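Side-chain contacts in aldo-keto reductase family 1 member C1 (Caenorhabditis elegans, PDB 1QWK), which probably works as an NADPH-dependent aldose reductase, reducing carbonyl groups in the manner of the aldo-keto reductase family: residues V176-H179 with P183-D186; L229-V234 with E290-S295; Y252-G257 with F274-F279. All blocks are in the same frame, centred on the assembly; numbering follows the deposited sequence.

How the interactions relate
All three contacts belong to one aldo-keto reductase barrel. The centres of interaction 1 and interaction 2 lie about 14 Å apart. Interaction 3 is centred about 16 Å from interaction 1 and about 17 Å from interaction 2. Interaction 1 comes first in the chain, between strand 173-177 and helix 185-193. Interaction 3 falls wholly within the span between the two segments of interaction 2. The region where helix 245-255 ends ties them together: Tyr-252 OH and Glu-290 OE2 are hydrogen-bonded, and Arg-256 NH1 hydrogen-bonds Pro-183 O. That helix end, the loop after helix 283-289 and the loop after the sixth strand are therefore joined through polar side chains.

Interaction 1 of 3, residues V176-H179 with P183-D186; sequences VELH and PQHD
Gln-184 reaches across to the backbone of Glu-177 and fixes its amide there with one straight bond: NE2 donates to Glu-177 O at 2.8 Å, with an N-H...O angle of 167°. The acceptor lies almost in the plane of the Gln-184 amide, and the donor lies in the carbonyl plane of Glu-177, so the two flat groups meet with little twist. The first torsion, CG anti to the carbonyl carbon, places Gln-184 CG 3.3 Å from Glu-177 O; the bend at chi2 (-104°) then turns NE2 onto that oxygen.

Apolar groups close in beside this bond. Val-176 lays CG2 obliquely against the amide, 3.6 Å from Gln-184 NE2. Leu-178 also crosses Gln-184 at a slant, at its root, with CD1 4.0 Å from Gln-184 CB. A chi1 of -168° carries Leu-178 CG to 3.7 Å from Pro-183 O, in the peptide between Pro-183 and Gln-184. That carbonyl accepts a hydrogen bond from Arg-256 NH1. The Glu-177 carboxylate turns to the backbone N atoms of Leu-298 and Phe-299.

Gln-184 is the N-cap of helix 185-193, at the strand-to-helix turn of a beta-alpha-beta unit in the (beta/alpha)8 barrel. The side chain of Val-176 is about 10 Å from those of Lys-81, predicted to lower the pKa of the active-site tyrosine, and His-114, a predicted substrate-binding residue. Val-176 and Leu-178 pair through their backbones with strand 197-201, while their side chains rest on His-187 and Val-188 of helix 185-193.

Interaction 2 of 3, residues L229-V234 with E290-S295; sequences LQDQNV and EESKNS
Asn-233 and Glu-291 meet through their first torsions: Asn-233 holds CG anti to its carbonyl carbon (chi1 -66°), and Glu-291 tucks CG between its backbone N and carbonyl carbon (chi1 88°) before running out extended, which brings the amide end of Asn-233 against CG and the carboxylate of Glu-291. The two side chains cross at about a right angle, the amide and carboxylate planes standing 70° apart. Asp-231 lies alongside Ser-292, its OD1 3.7 Å from Ser-292 CB and hydrogen-bonded to Tyr-181 OH.

Asp-231 is the N-cap of helix 232-241, its OD2 accepting from Val-234 N at 3.0 Å through the anti lone pair. That helix and helix 283-289, which precedes Glu-291, probably correspond to the two extra helices that aldo-keto reductases add to the barrel. A type I turn from Glu-290 to Lys-293 overlaps an ST turn, in which Ser-292 OG accepts from Asn-294 N at 3.1 Å.

An alanine here in place of Asn-233 takes away the amide, and Glu-291, otherwise in a weak, long ion pair with Lys-288, would probably be freer to turn, with a gap opened between helix and turn. Asn-233 also rests on Lys-288 and Leu-289 of helix 283-289.

Interaction 3 of 3, residues Y252-G257 with F274-F279; sequences YALDRG and FEVFDF
Leu-254 and Val-276 face each other with their CA atoms 9.2 Å apart, each CB directed at the other backbone, where the last turn of helix 245-255 passes the loop that follows helix 267-274. In barrel terms the contact joins the helix before the eighth strand, 259-261, to the loop after the helix that comes next, well away from the predicted active-site residues.

Leu-254 does the touching with a single methyl. Its CG stands anti to the carbonyl carbon (chi1 -76°), and a chi2 of 172° extends CD1 away from the backbone to within 3.9 Å of Val-276 CG2, the two side chains crossing at about a right angle. The same CD1 comes obliquely to the Phe-277 ring, 4.4 Å from CE1. Within the loop, Val-276 CG2 sits over the centre of that ring, so this methyl touches both the leucine and the ring, which lie at roughly a right angle round it. Arg-251 of the helix bonds Val-276 O and pairs with Asp-255, adding polar ties beside the apolar patch.

After Leu-254 the chain leaves the helix through a Schellman motif, with Gly-257 at positive phi (96°); Gly-257 N also bonds Leu-254 O at 2.9 Å. Nearby, Arg-256 CG lies over one face of the Tyr-252 ring near its rim, and Arg-256 NH1 ends 3.0 Å from Tyr-252 OH in a weak hydrogen bond.

Interaction 1 of 3, residues V176-H179 with P183-D186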
ATOM      1  N   VAL A 176      -4.109   3.959  -1.601  1.00 14.17           N
ATOM      2  CA  VAL A 176      -5.319   4.092  -0.801  1.00 14.51           C
ATOM      3  C   VAL A 176      -5.955   2.746  -0.482  1.00 14.88           C
ATOM      4  O   VAL A 176      -5.589   1.715  -1.049  1.00 15.69           O
ATOM      5  CB  VAL A 176      -6.385   4.934  -1.547  1.00 13.83           C
ATOM      6  CG1 VAL A 176      -5.866   6.341  -1.809  1.00 16.54           C
ATOM      7  CG2 VAL A 176      -6.763   4.253  -2.862  1.00 16.53           C
ATOM      8  N   GLU A 177      -6.904   2.768   0.447  1.00 14.13           N
ATOM      9  CA  GLU A 177      -7.640   1.570   0.815  1.00 15.47           C
ATOM     10  C   GLU A 177      -8.469   1.221  -0.414  1.00 15.40           C
ATOM     11  O   GLU A 177      -9.185   2.068  -0.940  1.00 16.71           O
ATOM     12  CB  GLU A 177      -8.584   1.855   1.986  1.00 15.86           C
ATOM     13  CG  GLU A 177      -9.405   0.641   2.400  1.00 16.32           C
ATOM     14  CD  GLU A 177     -10.474   0.967   3.430  1.00 17.35           C
ATOM     15  OE1 GLU A 177     -10.366   2.022   4.092  1.00 18.30           O
ATOM     16  OE2 GLU A 177     -11.413   0.149   3.584  1.00 18.30           O
ATOM     17  N   LEU A 178      -8.365  -0.017  -0.883  1.00 16.08           N
ATOM     18  CA  LEU A 178      -9.130  -0.433  -2.046  1.00 15.89           C
ATOM     19  C   LEU A 178      -9.302  -1.943  -2.053  1.00 17.77           C
ATOM     20  O   LEU A 178      -8.331  -2.697  -2.047  1.00 17.33           O
ATOM     21  CB  LEU A 178      -8.444   0.021  -3.344  1.00 16.65           C
ATOM     22  CG  LEU A 178      -9.256  -0.092  -4.644  1.00 17.36           C
ATOM     23  CD1 LEU A 178      -8.676   0.854  -5.688  1.00 18.21           C
ATOM     24  CD2 LEU A 178      -9.263  -1.533  -5.156  1.00 18.05           C
ATOM     25  N   HIS A 179     -10.556  -2.374  -2.044  1.00 16.53           N
ATOM     26  CA  HIS A 179     -10.893  -3.789  -2.070  1.00 16.18           C
ATOM     27  C   HIS A 179     -12.316  -3.908  -2.593  1.00 17.74           C
ATOM     28  O   HIS A 179     -12.979  -2.894  -2.802  1.00 17.59           O
ATOM     29  CB  HIS A 179     -10.745  -4.435  -0.680  1.00 16.98           C
ATOM     30  CG  HIS A 179     -11.397  -3.672   0.432  1.00 19.80           C
ATOM     31  ND1 HIS A 179     -10.847  -2.530   0.973  1.00 22.07           N
ATOM     32  CD2 HIS A 179     -12.533  -3.909   1.131  1.00 19.12           C
ATOM     33  CE1 HIS A 179     -11.613  -2.099   1.960  1.00 19.76           C
ATOM     34  NE2 HIS A 179     -12.642  -2.919   2.077  1.00 22.32           N
ATOM     35  N   PRO A 183     -14.550  -0.292  -3.522  1.00 21.41           N
ATOM     36  CA  PRO A 183     -14.045  -0.166  -4.893  1.00 21.24           C
ATOM     37  C   PRO A 183     -13.292   1.088  -5.300  1.00 19.00           C
ATOM     38  O   PRO A 183     -12.427   1.029  -6.173  1.00 18.62           O
ATOM     39  CB  PRO A 183     -15.300  -0.347  -5.748  1.00 24.24           C
ATOM     40  CG  PRO A 183     -16.207  -1.120  -4.905  1.00 25.57           C
ATOM     41  CD  PRO A 183     -16.008  -0.513  -3.545  1.00 23.82           C
ATOM     42  N   GLN A 184     -13.638   2.223  -4.701  1.00 17.60           N
ATOM     43  CA  GLN A 184     -12.990   3.485  -5.038  1.00 19.77           C
ATOM     44  C   GLN A 184     -13.026   3.747  -6.552  1.00 20.35           C
ATOM     45  O   GLN A 184     -12.013   4.110  -7.155  1.00 19.36           O
ATOM     46  CB  GLN A 184     -11.540   3.466  -4.542  1.00 18.95           C
ATOM     47  CG  GLN A 184     -11.416   3.387  -3.022  1.00 18.66           C
ATOM     48  CD  GLN A 184     -11.038   4.714  -2.389  1.00 18.80           C
ATOM     49  OE1 GLN A 184     -11.619   5.757  -2.698  1.00 20.22           O
ATOM     50  NE2 GLN A 184     -10.066   4.679  -1.486  1.00 15.23           N
ATOM     51  N   HIS A 185     -14.191   3.563  -7.168  1.00 21.32           N
ATOM     52  CA  HIS A 185     -14.322   3.789  -8.606  1.00 21.26           C
ATOM     53  C   HIS A 185     -13.943   5.214  -8.998  1.00 21.17           C
ATOM     54  O   HIS A 185     -13.225   5.429  -9.975  1.00 21.76           O
ATOM     55  CB  HIS A 185     -15.754   3.503  -9.069  1.00 23.35           C
ATOM     56  CG  HIS A 185     -16.151   2.066  -8.948  1.00 25.29           C
ATOM     57  ND1 HIS A 185     -15.549   1.063  -9.676  1.00 27.02           N
ATOM     58  CD2 HIS A 185     -17.080   1.461  -8.171  1.00 25.31           C
ATOM     59  CE1 HIS A 185     -16.089  -0.098  -9.351  1.00 26.03           C
ATOM     60  NE2 HIS A 185     -17.020   0.116  -8.439  1.00 27.56           N
ATOM     61  N   ASP A 186     -14.427   6.185  -8.231  1.00 21.04           N
ATOM     62  CA  ASP A 186     -14.152   7.592  -8.506  1.00 22.46           C
ATOM     63  C   ASP A 186     -12.663   7.926  -8.435  1.00 21.07           C
ATOM     64  O   ASP A 186     -12.131   8.603  -9.314  1.00 20.98           O
ATOM     65  CB  ASP A 186     -14.923   8.479  -7.523  1.00 24.10           C
ATOM     66  CG  ASP A 186     -14.819   9.955  -7.863  1.00 30.36           C
ATOM     67  OD1 ASP A 186     -15.274  10.349  -8.959  1.00 33.39           O
ATOM     68  OD2 ASP A 186     -14.284  10.724  -7.038  1.00 33.29           O
TER

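Interaction 2 of 3, residues L229-V234 with E290-S295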
ATOM      1  N   LEU A 229     -14.077 -11.605   1.638  1.00 20.26           N
ATOM      2  CA  LEU A 229     -13.690 -13.003   1.464  1.00 20.76           C
ATOM      3  C   LEU A 229     -14.851 -13.993   1.495  1.00 21.04           C
ATOM      4  O   LEU A 229     -14.726 -15.113   0.997  1.00 22.96           O
ATOM      5  CB  LEU A 229     -12.657 -13.398   2.523  1.00 21.33           C
ATOM      6  CG  LEU A 229     -11.248 -12.826   2.322  1.00 22.12           C
ATOM      7  CD1 LEU A 229     -10.466 -12.906   3.627  1.00 23.00           C
ATOM      8  CD2 LEU A 229     -10.535 -13.599   1.214  1.00 23.00           C
ATOM      9  N   GLN A 230     -15.975 -13.587   2.076  1.00 21.58           N
ATOM     10  CA  GLN A 230     -17.138 -14.464   2.163  1.00 22.52           C
ATOM     11  C   GLN A 230     -18.251 -14.078   1.201  1.00 22.53           C
ATOM     12  O   GLN A 230     -19.346 -14.641   1.259  1.00 22.11           O
ATOM     13  CB  GLN A 230     -17.689 -14.479   3.592  1.00 23.88           C
ATOM     14  CG  GLN A 230     -16.751 -15.064   4.636  1.00 25.53           C
ATOM     15  CD  GLN A 230     -16.331 -16.485   4.321  1.00 27.23           C
ATOM     16  OE1 GLN A 230     -17.090 -17.254   3.731  1.00 26.52           O
ATOM     17  NE2 GLN A 230     -15.120 -16.847   4.732  1.00 28.47           N
ATOM     18  N   ASP A 231     -17.980 -13.118   0.322  1.00 21.23           N
ATOM     19  CA  ASP A 231     -18.971 -12.682  -0.663  1.00 21.03           C
ATOM     20  C   ASP A 231     -19.366 -13.887  -1.511  1.00 20.80           C
ATOM     21  O   ASP A 231     -18.505 -14.650  -1.953  1.00 20.09           O
ATOM     22  CB  ASP A 231     -18.381 -11.592  -1.564  1.00 20.32           C
ATOM     23  CG  ASP A 231     -19.347 -11.145  -2.645  1.00 21.56           C
ATOM     24  OD1 ASP A 231     -20.159 -10.233  -2.387  1.00 22.51           O
ATOM     25  OD2 ASP A 231     -19.303 -11.722  -3.749  1.00 22.95           O
ATOM     26  N   GLN A 232     -20.666 -14.057  -1.740  1.00 21.90           N
ATOM     27  CA  GLN A 232     -21.162 -15.192  -2.516  1.00 23.96           C
ATOM     28  C   GLN A 232     -20.559 -15.272  -3.912  1.00 22.65           C
ATOM     29  O   GLN A 232     -20.207 -16.353  -4.373  1.00 22.62           O
ATOM     30  CB  GLN A 232     -22.694 -15.134  -2.625  1.00 26.64           C
ATOM     31  CG  GLN A 232     -23.328 -16.413  -3.172  1.00 34.42           C
ATOM     32  CD  GLN A 232     -23.281 -16.514  -4.692  1.00 38.42           C
ATOM     33  OE1 GLN A 232     -23.504 -17.586  -5.262  1.00 42.69           O
ATOM     34  NE2 GLN A 232     -23.007 -15.395  -5.356  1.00 41.74           N
ATOM     35  N   ASN A 233     -20.446 -14.130  -4.582  1.00 20.90           N
ATOM     36  CA  ASN A 233     -19.889 -14.102  -5.926  1.00 21.53           C
ATOM     37  C   ASN A 233     -18.398 -14.423  -5.905  1.00 20.95           C
ATOM     38  O   ASN A 233     -17.886 -15.064  -6.822  1.00 21.48           O
ATOM     39  CB  ASN A 233     -20.151 -12.743  -6.569  1.00 23.26           C
ATOM     40  CG  ASN A 233     -21.635 -12.493  -6.810  1.00 26.27           C
ATOM     41  OD1 ASN A 233     -22.139 -11.391  -6.597  1.00 28.93           O
ATOM     42  ND2 ASN A 233     -22.338 -13.522  -7.265  1.00 25.26           N
ATOM     43  N   VAL A 234     -17.703 -13.976  -4.860  1.00 18.51           N
ATOM     44  CA  VAL A 234     -16.279 -14.262  -4.727  1.00 19.36           C
ATOM     45  C   VAL A 234     -16.069 -15.769  -4.553  1.00 20.82           C
ATOM     46  O   VAL A 234     -15.235 -16.376  -5.231  1.00 21.04           O
ATOM     47  CB  VAL A 234     -15.659 -13.525  -3.514  1.00 18.92           C
ATOM     48  CG1 VAL A 234     -14.243 -14.044  -3.255  1.00 19.28           C
ATOM     49  CG2 VAL A 234     -15.621 -12.025  -3.787  1.00 18.51           C
ATOM     50  N   GLU A 290     -18.949  -7.159  -8.243  1.00 20.08           N
ATOM     51  CA  GLU A 290     -19.394  -5.892  -7.672  1.00 21.22           C
ATOM     52  C   GLU A 290     -20.912  -5.777  -7.520  1.00 23.81           C
ATOM     53  O   GLU A 290     -21.408  -4.745  -7.075  1.00 22.57           O
ATOM     54  CB  GLU A 290     -18.892  -4.729  -8.532  1.00 23.87           C
ATOM     55  CG  GLU A 290     -17.387  -4.744  -8.781  1.00 24.96           C
ATOM     56  CD  GLU A 290     -16.927  -3.585  -9.652  1.00 27.73           C
ATOM     57  OE1 GLU A 290     -17.668  -3.207 -10.586  1.00 26.39           O
ATOM     58  OE2 GLU A 290     -15.816  -3.061  -9.415  1.00 25.99           O
ATOM     59  N   GLU A 291     -21.649  -6.829  -7.864  1.00 25.43           N
ATOM     60  CA  GLU A 291     -23.106  -6.766  -7.783  1.00 28.15           C
ATOM     61  C   GLU A 291     -23.690  -6.522  -6.388  1.00 27.82           C
ATOM     62  O   GLU A 291     -24.752  -5.911  -6.266  1.00 27.90           O
ATOM     63  CB  GLU A 291     -23.738  -8.023  -8.391  1.00 31.83           C
ATOM     64  CG  GLU A 291     -23.913  -9.178  -7.427  1.00 38.21           C
ATOM     65  CD  GLU A 291     -24.806 -10.277  -7.985  1.00 40.52           C
ATOM     66  OE1 GLU A 291     -25.083 -11.248  -7.245  1.00 41.80           O
ATOM     67  OE2 GLU A 291     -25.230 -10.168  -9.159  1.00 41.15           O
ATOM     68  N   SER A 292     -23.010  -6.980  -5.338  1.00 26.45           N
ATOM     69  CA  SER A 292     -23.522  -6.782  -3.979  1.00 27.16           C
ATOM     70  C   SER A 292     -23.621  -5.290  -3.655  1.00 27.61           C
ATOM     71  O   SER A 292     -24.423  -4.877  -2.815  1.00 28.71           O
ATOM     72  CB  SER A 292     -22.617  -7.466  -2.945  1.00 27.08           C
ATOM     73  OG  SER A 292     -21.587  -6.595  -2.506  1.00 27.68           O
ATOM     74  N   LYS A 293     -22.800  -4.493  -4.331  1.00 26.75           N
ATOM     75  CA  LYS A 293     -22.770  -3.045  -4.137  1.00 27.87           C
ATOM     76  C   LYS A 293     -22.288  -2.625  -2.746  1.00 26.87           C
ATOM     77  O   LYS A 293     -22.373  -1.451  -2.384  1.00 27.95           O
ATOM     78  CB  LYS A 293     -24.155  -2.446  -4.407  1.00 30.68           C
ATOM     79  CG  LYS A 293     -24.680  -2.697  -5.816  1.00 33.09           C
ATOM     80  CD  LYS A 293     -23.853  -1.972  -6.870  1.00 36.00           C
ATOM     81  CE  LYS A 293     -24.373  -2.260  -8.275  1.00 38.76           C
ATOM     82  NZ  LYS A 293     -23.623  -1.509  -9.320  1.00 40.88           N
ATOM     83  N   ASN A 294     -21.786  -3.575  -1.963  1.00 25.79           N
ATOM     84  CA  ASN A 294     -21.286  -3.249  -0.630  1.00 27.44           C
ATOM     85  C   ASN A 294     -20.107  -2.296  -0.741  1.00 27.97           C
ATOM     86  O   ASN A 294     -19.177  -2.532  -1.512  1.00 27.86           O
ATOM     87  CB  ASN A 294     -20.842  -4.509   0.116  1.00 29.24           C
ATOM     88  CG  ASN A 294     -22.007  -5.283   0.693  1.00 30.93           C
ATOM     89  OD1 ASN A 294     -22.804  -4.738   1.456  1.00 33.49           O
ATOM     90  ND2 ASN A 294     -22.108  -6.557   0.342  1.00 31.74           N
ATOM     91  N   SER A 295     -20.150  -1.214   0.028  1.00 27.40           N
ATOM     92  CA  SER A 295     -19.081  -0.226   0.018  1.00 28.29           C
ATOM     93  C   SER A 295     -19.013   0.487   1.359  1.00 27.95           C
ATOM     94  O   SER A 295     -19.963   1.153   1.772  1.00 29.42           O
ATOM     95  CB  SER A 295     -19.307   0.795  -1.094  1.00 29.14           C
ATOM     96  OG  SER A 295     -18.306   1.795  -1.075  1.00 31.02           O
TER

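Interaction 3 of 3, residues Y252-G257 with F274-F279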
ATOM      1  N   TYR A 252      -8.861  -9.329  -8.503  1.00 17.53           N
ATOM      2  CA  TYR A 252      -9.880  -8.315  -8.748  1.00 18.26           C
ATOM      3  C   TYR A 252      -9.210  -6.942  -8.798  1.00 18.30           C
ATOM      4  O   TYR A 252      -9.396  -6.181  -9.747  1.00 17.64           O
ATOM      5  CB  TYR A 252     -10.920  -8.331  -7.626  1.00 18.27           C
ATOM      6  CG  TYR A 252     -11.781  -7.087  -7.589  1.00 18.84           C
ATOM      7  CD1 TYR A 252     -12.821  -6.904  -8.499  1.00 19.67           C
ATOM      8  CD2 TYR A 252     -11.526  -6.071  -6.661  1.00 19.73           C
ATOM      9  CE1 TYR A 252     -13.586  -5.739  -8.489  1.00 18.98           C
ATOM     10  CE2 TYR A 252     -12.282  -4.902  -6.644  1.00 20.03           C
ATOM     11  CZ  TYR A 252     -13.309  -4.744  -7.560  1.00 20.32           C
ATOM     12  OH  TYR A 252     -14.053  -3.587  -7.547  1.00 20.48           O
ATOM     13  N   ALA A 253      -8.428  -6.631  -7.770  1.00 17.12           N
ATOM     14  CA  ALA A 253      -7.743  -5.343  -7.712  1.00 17.09           C
ATOM     15  C   ALA A 253      -6.755  -5.176  -8.866  1.00 17.34           C
ATOM     16  O   ALA A 253      -6.646  -4.097  -9.447  1.00 17.95           O
ATOM     17  CB  ALA A 253      -7.020  -5.194  -6.376  1.00 18.03           C
ATOM     18  N   LEU A 254      -6.033  -6.240  -9.197  1.00 17.13           N
ATOM     19  CA  LEU A 254      -5.069  -6.170 -10.291  1.00 17.98           C
ATOM     20  C   LEU A 254      -5.756  -5.848 -11.610  1.00 17.48           C
ATOM     21  O   LEU A 254      -5.296  -4.996 -12.369  1.00 19.47           O
ATOM     22  CB  LEU A 254      -4.311  -7.491 -10.421  1.00 18.66           C
ATOM     23  CG  LEU A 254      -3.224  -7.742  -9.377  1.00 19.63           C
ATOM     24  CD1 LEU A 254      -2.694  -9.161  -9.510  1.00 20.06           C
ATOM     25  CD2 LEU A 254      -2.095  -6.728  -9.572  1.00 22.31           C
ATOM     26  N   ASP A 255      -6.865  -6.524 -11.884  1.00 16.50           N
ATOM     27  CA  ASP A 255      -7.557  -6.282 -13.131  1.00 19.06           C
ATOM     28  C   ASP A 255      -8.358  -4.980 -13.161  1.00 20.35           C
ATOM     29  O   ASP A 255      -8.880  -4.586 -14.209  1.00 22.54           O
ATOM     30  CB  ASP A 255      -8.395  -7.506 -13.506  1.00 19.29           C
ATOM     31  CG  ASP A 255      -7.522  -8.665 -13.968  1.00 22.09           C
ATOM     32  OD1 ASP A 255      -6.502  -8.390 -14.634  1.00 23.86           O
ATOM     33  OD2 ASP A 255      -7.832  -9.839 -13.682  1.00 23.26           O
ATOM     34  N   ARG A 256      -8.432  -4.308 -12.014  1.00 19.54           N
ATOM     35  CA  ARG A 256      -9.097  -3.003 -11.918  1.00 20.84           C
ATOM     36  C   ARG A 256      -8.032  -1.991 -12.371  1.00 22.51           C
ATOM     37  O   ARG A 256      -8.318  -0.806 -12.569  1.00 24.00           O
ATOM     38  CB  ARG A 256      -9.501  -2.685 -10.467  1.00 21.08           C
ATOM     39  CG  ARG A 256     -10.798  -3.330  -9.951  1.00 23.42           C
ATOM     40  CD  ARG A 256     -12.053  -2.650 -10.506  1.00 22.15           C
ATOM     41  NE  ARG A 256     -12.022  -1.197 -10.320  1.00 21.53           N
ATOM     42  CZ  ARG A 256     -12.126  -0.577  -9.146  1.00 20.37           C
ATOM     43  NH1 ARG A 256     -12.276  -1.269  -8.025  1.00 20.46           N
ATOM     44  NH2 ARG A 256     -12.051   0.746  -9.093  1.00 19.92           N
ATOM     45  N   GLY A 257      -6.797  -2.477 -12.514  1.00 21.27           N
ATOM     46  CA  GLY A 257      -5.691  -1.638 -12.950  1.00 22.42           C
ATOM     47  C   GLY A 257      -4.852  -1.080 -11.818  1.00 22.65           C
ATOM     48  O   GLY A 257      -4.229  -0.028 -11.968  1.00 23.97           O
ATOM     49  N   PHE A 274       0.888 -14.718  -3.777  1.00 21.54           N
ATOM     50  CA  PHE A 274       1.679 -14.484  -4.986  1.00 22.05           C
ATOM     51  C   PHE A 274       1.177 -15.293  -6.176  1.00 21.39           C
ATOM     52  O   PHE A 274       1.488 -14.981  -7.329  1.00 21.44           O
ATOM     53  CB  PHE A 274       3.153 -14.830  -4.730  1.00 23.07           C
ATOM     54  CG  PHE A 274       4.088 -14.335  -5.803  1.00 23.93           C
ATOM     55  CD1 PHE A 274       4.364 -12.974  -5.927  1.00 23.64           C
ATOM     56  CD2 PHE A 274       4.682 -15.225  -6.694  1.00 24.29           C
ATOM     57  CE1 PHE A 274       5.218 -12.502  -6.922  1.00 25.87           C
ATOM     58  CE2 PHE A 274       5.540 -14.765  -7.696  1.00 25.03           C
ATOM     59  CZ  PHE A 274       5.807 -13.396  -7.808  1.00 26.12           C
ATOM     60  N   GLU A 275       0.397 -16.336  -5.902  1.00 21.43           N
ATOM     61  CA  GLU A 275      -0.125 -17.200  -6.967  1.00 22.64           C
ATOM     62  C   GLU A 275      -1.388 -16.640  -7.604  1.00 22.97           C
ATOM     63  O   GLU A 275      -2.449 -17.252  -7.543  1.00 22.30           O
ATOM     64  CB  GLU A 275      -0.403 -18.594  -6.403  1.00 26.30           C
ATOM     65  CG  GLU A 275       0.832 -19.256  -5.824  1.00 33.49           C
ATOM     66  CD  GLU A 275       1.926 -19.444  -6.855  1.00 38.08           C
ATOM     67  OE1 GLU A 275       1.698 -20.182  -7.840  1.00 43.08           O
ATOM     68  OE2 GLU A 275       3.018 -18.853  -6.686  1.00 42.57           O
ATOM     69  N   VAL A 276      -1.258 -15.481  -8.239  1.00 21.38           N
ATOM     70  CA  VAL A 276      -2.401 -14.844  -8.871  1.00 21.92           C
ATOM     71  C   VAL A 276      -2.114 -14.465 -10.316  1.00 22.61           C
ATOM     72  O   VAL A 276      -2.806 -13.626 -10.892  1.00 22.90           O
ATOM     73  CB  VAL A 276      -2.815 -13.581  -8.088  1.00 22.01           C
ATOM     74  CG1 VAL A 276      -3.232 -13.963  -6.668  1.00 22.89           C
ATOM     75  CG2 VAL A 276      -1.657 -12.601  -8.042  1.00 21.36           C
ATOM     76  N   PHE A 277      -1.102 -15.095 -10.908  1.00 21.27           N
ATOM     77  CA  PHE A 277      -0.731 -14.786 -12.285  1.00 21.42           C
ATOM     78  C   PHE A 277      -1.040 -15.889 -13.294  1.00 23.30           C
ATOM     79  O   PHE A 277      -0.591 -15.829 -14.440  1.00 24.59           O
ATOM     80  CB  PHE A 277       0.754 -14.422 -12.338  1.00 21.02           C
ATOM     81  CG  PHE A 277       1.099 -13.188 -11.546  1.00 20.65           C
ATOM     82  CD1 PHE A 277       0.671 -11.932 -11.973  1.00 20.95           C
ATOM     83  CD2 PHE A 277       1.827 -13.284 -10.363  1.00 21.73           C
ATOM     84  CE1 PHE A 277       0.960 -10.788 -11.235  1.00 19.99           C
ATOM     85  CE2 PHE A 277       2.124 -12.145  -9.614  1.00 21.87           C
ATOM     86  CZ  PHE A 277       1.688 -10.892 -10.052  1.00 20.48           C
ATOM     87  N   ASP A 278      -1.825 -16.877 -12.878  1.00 23.96           N
ATOM     88  CA  ASP A 278      -2.181 -17.981 -13.760  1.00 25.31           C
ATOM     89  C   ASP A 278      -3.614 -17.865 -14.271  1.00 25.02           C
ATOM     90  O   ASP A 278      -4.157 -18.811 -14.842  1.00 24.76           O
ATOM     91  CB  ASP A 278      -1.990 -19.309 -13.031  1.00 26.96           C
ATOM     92  CG  ASP A 278      -2.886 -19.439 -11.822  1.00 30.61           C
ATOM     93  OD1 ASP A 278      -3.332 -18.396 -11.300  1.00 31.35           O
ATOM     94  OD2 ASP A 278      -3.137 -20.583 -11.389  1.00 35.63           O
ATOM     95  N   PHE A 279      -4.224 -16.701 -14.062  1.00 23.87           N
ATOM     96  CA  PHE A 279      -5.588 -16.446 -14.518  1.00 22.05           C
ATOM     97  C   PHE A 279      -5.847 -14.944 -14.525  1.00 22.31           C
ATOM     98  O   PHE A 279      -5.011 -14.171 -14.062  1.00 21.13           O
ATOM     99  CB  PHE A 279      -6.612 -17.156 -13.612  1.00 23.59           C
ATOM    100  CG  PHE A 279      -6.834 -16.487 -12.272  1.00 23.87           C
ATOM    101  CD1 PHE A 279      -8.117 -16.102 -11.884  1.00 24.18           C
ATOM    102  CD2 PHE A 279      -5.784 -16.303 -11.379  1.00 23.45           C
ATOM    103  CE1 PHE A 279      -8.350 -15.535 -10.622  1.00 25.48           C
ATOM    104  CE2 PHE A 279      -6.004 -15.738 -10.116  1.00 24.80           C
ATOM    105  CZ  PHE A 279      -7.292 -15.361  -9.738  1.00 23.18           C
TER